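Local coordinates for L-arabinose ABC transporter, periplasmic L-arabinose-binding protein (Burkholderia thailandensis, PDB 4KZK) that probably captures L-arabinose in the periplasm for an ABC transporter, and here holds beta-D-galactopyranose in its sugar pocket, at residues A[153-158]-A[232-237]; A[169-174]-A[196-201]. All coordinates share one frame; numbering follows the deposited sequence.

How the interactions relate
Interaction 1 sets helix 144-161 against strand 233-236, and interaction 2 packs the loop after helix 180-195 against the start of neighbouring strand 170-175; their centres lie about 9 Å apart. The two strands are joined by probable backbone hydrogen bonds, V234 N to G170 O (2.9 Å) and V234 O to L172 N (2.8 Å). L193 of helix 180-195 touches I155 and F236 of the first contact, and V171 and F198 of the second, a leucine common to both. Interaction 1 is the closer to the pocket, though without lining it: the F236 side chain is about 7 Å from that of galactose-binding R185 and about 12 Å from the galactose. Interaction 2 is remote.

Interaction 1. Residues A[153-158]-A[232-237]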
# COMPACT_ATOMS: atom_id res chain seq x y z
N ASP A 153 6.78 -13.52 7.89
CA ASP A 153 6.91 -14.08 9.23
C ASP A 153 5.55 -14.44 9.82
O ASP A 153 5.39 -15.50 10.45
CB ASP A 153 7.61 -13.11 10.18
CG ASP A 153 9.09 -12.97 9.93
OD1 ASP A 153 9.72 -13.74 9.15
OD2 ASP A 153 9.64 -12.05 10.57
N ALA A 154 4.58 -13.54 9.63
CA ALA A 154 3.20 -13.75 10.11
C ALA A 154 2.62 -15.01 9.48
O ALA A 154 2.03 -15.84 10.15
CB ALA A 154 2.31 -12.56 9.77
N ILE A 155 2.81 -15.15 8.17
CA ILE A 155 2.30 -16.29 7.46
C ILE A 155 2.96 -17.57 7.97
O ILE A 155 2.27 -18.55 8.29
CB ILE A 155 2.54 -16.14 5.93
CG1 ILE A 155 1.65 -15.02 5.36
CG2 ILE A 155 2.25 -17.45 5.22
CD1 ILE A 155 1.91 -14.68 3.91
N ALA A 156 4.29 -17.56 8.08
CA ALA A 156 5.06 -18.74 8.55
C ALA A 156 4.61 -19.19 9.93
O ALA A 156 4.47 -20.40 10.21
CB ALA A 156 6.54 -18.43 8.56
N ALA A 157 4.39 -18.22 10.81
CA ALA A 157 3.97 -18.53 12.19
C ALA A 157 2.59 -19.20 12.25
O ALA A 157 2.36 -20.13 13.03
CB ALA A 157 3.99 -17.29 13.06
N GLU A 158 1.67 -18.76 11.41
CA GLU A 158 0.32 -19.34 11.42
C GLU A 158 0.36 -20.72 10.76
O GLU A 158 -0.32 -21.65 11.20
CB GLU A 158 -0.66 -18.39 10.73
CG GLU A 158 -2.09 -18.89 10.60
CD GLU A 158 -2.77 -19.23 11.92
OE1 GLU A 158 -2.28 -18.84 13.00
OE2 GLU A 158 -3.84 -19.88 11.86
N HIS A 232 -2.31 -26.87 0.28
CA HIS A 232 -2.22 -25.70 1.12
C HIS A 232 -1.57 -24.57 0.36
O HIS A 232 -0.58 -24.78 -0.37
CB HIS A 232 -1.38 -25.99 2.35
CG HIS A 232 -2.02 -26.92 3.32
ND1 HIS A 232 -1.30 -27.76 4.14
CD2 HIS A 232 -3.33 -27.13 3.64
CE1 HIS A 232 -2.12 -28.44 4.92
NE2 HIS A 232 -3.36 -28.07 4.64
N TRP A 233 -2.09 -23.36 0.59
CA TRP A 233 -1.55 -22.14 -0.01
C TRP A 233 -1.32 -21.04 0.98
O TRP A 233 -2.03 -20.93 1.97
CB TRP A 233 -2.52 -21.58 -1.04
CG TRP A 233 -2.57 -22.30 -2.34
CD1 TRP A 233 -3.43 -23.30 -2.67
CD2 TRP A 233 -1.76 -22.04 -3.48
NE1 TRP A 233 -3.17 -23.71 -3.97
CE2 TRP A 233 -2.17 -22.94 -4.49
CE3 TRP A 233 -0.73 -21.13 -3.77
CZ2 TRP A 233 -1.58 -22.96 -5.76
CZ3 TRP A 233 -0.15 -21.15 -5.03
CH2 TRP A 233 -0.58 -22.06 -6.01
N VAL A 234 -0.35 -20.18 0.67
CA VAL A 234 -0.23 -18.88 1.31
C VAL A 234 -0.22 -17.83 0.20
O VAL A 234 0.11 -18.14 -0.96
CB VAL A 234 1.02 -18.77 2.21
CG1 VAL A 234 1.05 -19.88 3.26
CG2 VAL A 234 2.30 -18.82 1.40
N ALA A 235 -0.62 -16.61 0.54
CA ALA A 235 -0.71 -15.57 -0.47
C ALA A 235 -0.48 -14.22 0.13
O ALA A 235 -0.77 -13.98 1.30
CB ALA A 235 -2.07 -15.62 -1.17
N PHE A 236 0.01 -13.31 -0.70
CA PHE A 236 0.27 -11.95 -0.29
C PHE A 236 0.50 -11.12 -1.53
O PHE A 236 0.86 -11.63 -2.59
CB PHE A 236 1.52 -11.92 0.61
CG PHE A 236 2.69 -12.68 0.04
CD1 PHE A 236 2.81 -14.05 0.28
CD2 PHE A 236 3.62 -12.06 -0.77
CE1 PHE A 236 3.85 -14.77 -0.27
CE2 PHE A 236 4.66 -12.79 -1.31
CZ PHE A 236 4.78 -14.14 -1.07
N GLY A 237 0.34 -9.83 -1.38
CA GLY A 237 0.59 -8.91 -2.47
C GLY A 237 1.29 -7.66 -2.02
O GLY A 237 2.23 -7.68 -1.20
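I155 and V234 mark the nearest backbone approach, their CA atoms 7.1 Å apart, where helix 153-158 runs almost antiparallel to strand 233-236 at 161°. The short axes come no closer than 9.7 Å, a gap bridged by side chains, with no hydrogen bond between the two segments. I155 is the single helical residue to reach across, and its two branches are given separate tasks. CG2, anti to the backbone N, drops onto the V234 isopropyl group, meeting CG1 at 3.3 Å and CB at 3.5 Å; the first of these is tighter than ordinary van der Waals contact. The other branch, with chi2 extended at 174°, carries CD1 past V234 to the next inward-facing residue of the strand. There it lies 3.8 Å from F236 CD1, approaching the ring obliquely, and 3.8 Å from the carbonyl oxygen of A235. The F236 side chain is crossed by that of I155 at about a right angle. V263 of strand 260-264 and L193 of helix 180-195 also touch the isoleucine. The example is helix-on-sheet packing in one lobe of a type I periplasmic binding protein: the contact is wholly apolar in its side chains and buried, so shape fit and exclusion of water, not directed bonds, hold the helix to the sheet.

Interaction 2. Residues A[169-174]-A[196-201]; sequences VGVLRL and AGFAAA
F198 reaches from the loop after helix 180-195 to V169 and V171 on the strand side. Its CB already stands 4.2 Å from V171 CG2, and with CG anti to the carbonyl carbon, chi1 -71° carries the ring toward the two valines, which both meet its CD2-CE2 side. From CG, that side of the ring makes the contacts. CD2 meets V171 CG2 at 3.8 Å and V169 CB at 3.9 Å; one atom further out, CE2 lies 3.6 Å from V169 CB and 3.7 Å from its CG1. That methyl sits at the ring edge, in its plane, whereas V169 CB and V171 CG2 come in obliquely. Beside the ring, a water links the backbones: it donates to V169 O (2.8 Å) and accepts from A199 N (2.9 Å), so the water gives these two atoms a shared partner beside the apolar contact. The turn that delivers F198 is a Schellman motif closing helix 180-195, with G197 at positive phi as its C-prime residue and F198 N bonded to L193 O. Strand 170-175, helix 180-195 and strand 203-207 form a beta-alpha-beta unit at one edge of the sheet, and F198 packs the loop joining helix 180-195 to strand 203-207 against the start of strand 170-175: L193 of the helix and P166 also touch F198, while V169 leans on V234 and V171 on F236 of the adjoining strand 233-236.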
# COMPACT_ATOMS: atom_id res chain seq x y z
N VAL A 169 3.96 -26.32 0.71
CA VAL A 169 2.94 -25.27 0.59
C VAL A 169 3.15 -24.42 -0.67
O VAL A 169 4.27 -24.01 -0.97
CB VAL A 169 2.89 -24.40 1.86
CG1 VAL A 169 1.90 -23.25 1.71
CG2 VAL A 169 2.51 -25.24 3.06
N GLY A 170 2.07 -24.19 -1.40
CA GLY A 170 2.11 -23.27 -2.53
C GLY A 170 2.24 -21.84 -2.03
O GLY A 170 1.54 -21.47 -1.10
N VAL A 171 3.12 -21.07 -2.65
CA VAL A 171 3.39 -19.67 -2.28
C VAL A 171 2.95 -18.78 -3.44
O VAL A 171 3.61 -18.71 -4.47
CB VAL A 171 4.88 -19.47 -1.93
CG1 VAL A 171 5.18 -18.03 -1.56
CG2 VAL A 171 5.26 -20.40 -0.80
N LEU A 172 1.80 -18.14 -3.25
CA LEU A 172 1.23 -17.27 -4.29
C LEU A 172 1.73 -15.83 -4.11
O LEU A 172 1.30 -15.12 -3.21
CB LEU A 172 -0.29 -17.30 -4.26
CG LEU A 172 -0.96 -16.57 -5.44
CD1 LEU A 172 -0.58 -17.25 -6.74
CD2 LEU A 172 -2.46 -16.51 -5.25
N ARG A 173 2.62 -15.40 -5.00
CA ARG A 173 3.16 -14.05 -4.97
C ARG A 173 2.44 -13.17 -5.98
O ARG A 173 2.71 -13.23 -7.19
CB ARG A 173 4.65 -14.07 -5.26
CG ARG A 173 5.33 -12.72 -5.10
CD ARG A 173 6.79 -12.76 -5.50
NE ARG A 173 7.00 -12.63 -6.93
CZ ARG A 173 7.12 -11.49 -7.61
NH1 ARG A 173 7.35 -11.53 -8.92
NH2 ARG A 173 7.03 -10.31 -7.01
N LEU A 174 1.52 -12.35 -5.50
CA LEU A 174 0.82 -11.39 -6.37
C LEU A 174 1.78 -10.27 -6.69
O LEU A 174 2.20 -9.55 -5.78
CB LEU A 174 -0.40 -10.80 -5.68
CG LEU A 174 -1.54 -11.76 -5.39
CD1 LEU A 174 -2.49 -11.10 -4.38
CD2 LEU A 174 -2.26 -12.16 -6.65
N ALA A 196 11.96 -19.58 6.45
CA ALA A 196 11.14 -20.39 7.33
C ALA A 196 10.88 -21.77 6.77
O ALA A 196 10.09 -22.53 7.31
CB ALA A 196 9.81 -19.67 7.57
N GLY A 197 11.53 -22.10 5.65
CA GLY A 197 11.45 -23.46 5.12
C GLY A 197 10.48 -23.68 3.98
O GLY A 197 10.33 -24.81 3.51
N PHE A 198 9.85 -22.61 3.50
CA PHE A 198 9.04 -22.71 2.28
C PHE A 198 10.00 -22.84 1.11
O PHE A 198 11.09 -22.27 1.13
CB PHE A 198 8.12 -21.49 2.13
CG PHE A 198 6.98 -21.48 3.12
CD1 PHE A 198 7.21 -21.17 4.46
CD2 PHE A 198 5.70 -21.78 2.71
CE1 PHE A 198 6.16 -21.17 5.37
CE2 PHE A 198 4.64 -21.76 3.62
CZ PHE A 198 4.88 -21.49 4.95
N ALA A 199 9.58 -23.58 0.09
CA ALA A 199 10.46 -23.98 -1.00
C ALA A 199 10.44 -22.97 -2.14
O ALA A 199 9.36 -22.53 -2.59
CB ALA A 199 10.06 -25.35 -1.51
N ALA A 200 11.62 -22.60 -2.61
CA ALA A 200 11.75 -21.68 -3.73
C ALA A 200 10.99 -22.21 -4.95
O ALA A 200 10.37 -21.44 -5.68
CB ALA A 200 13.22 -21.45 -4.07
N ALA A 201 11.04 -23.52 -5.14
CA ALA A 201 10.35 -24.16 -6.26
C ALA A 201 8.83 -24.04 -6.22
O ALA A 201 8.17 -24.21 -7.25
CB ALA A 201 10.74 -25.63 -6.34
O HOH W 1 6.86 -24.55 -0.16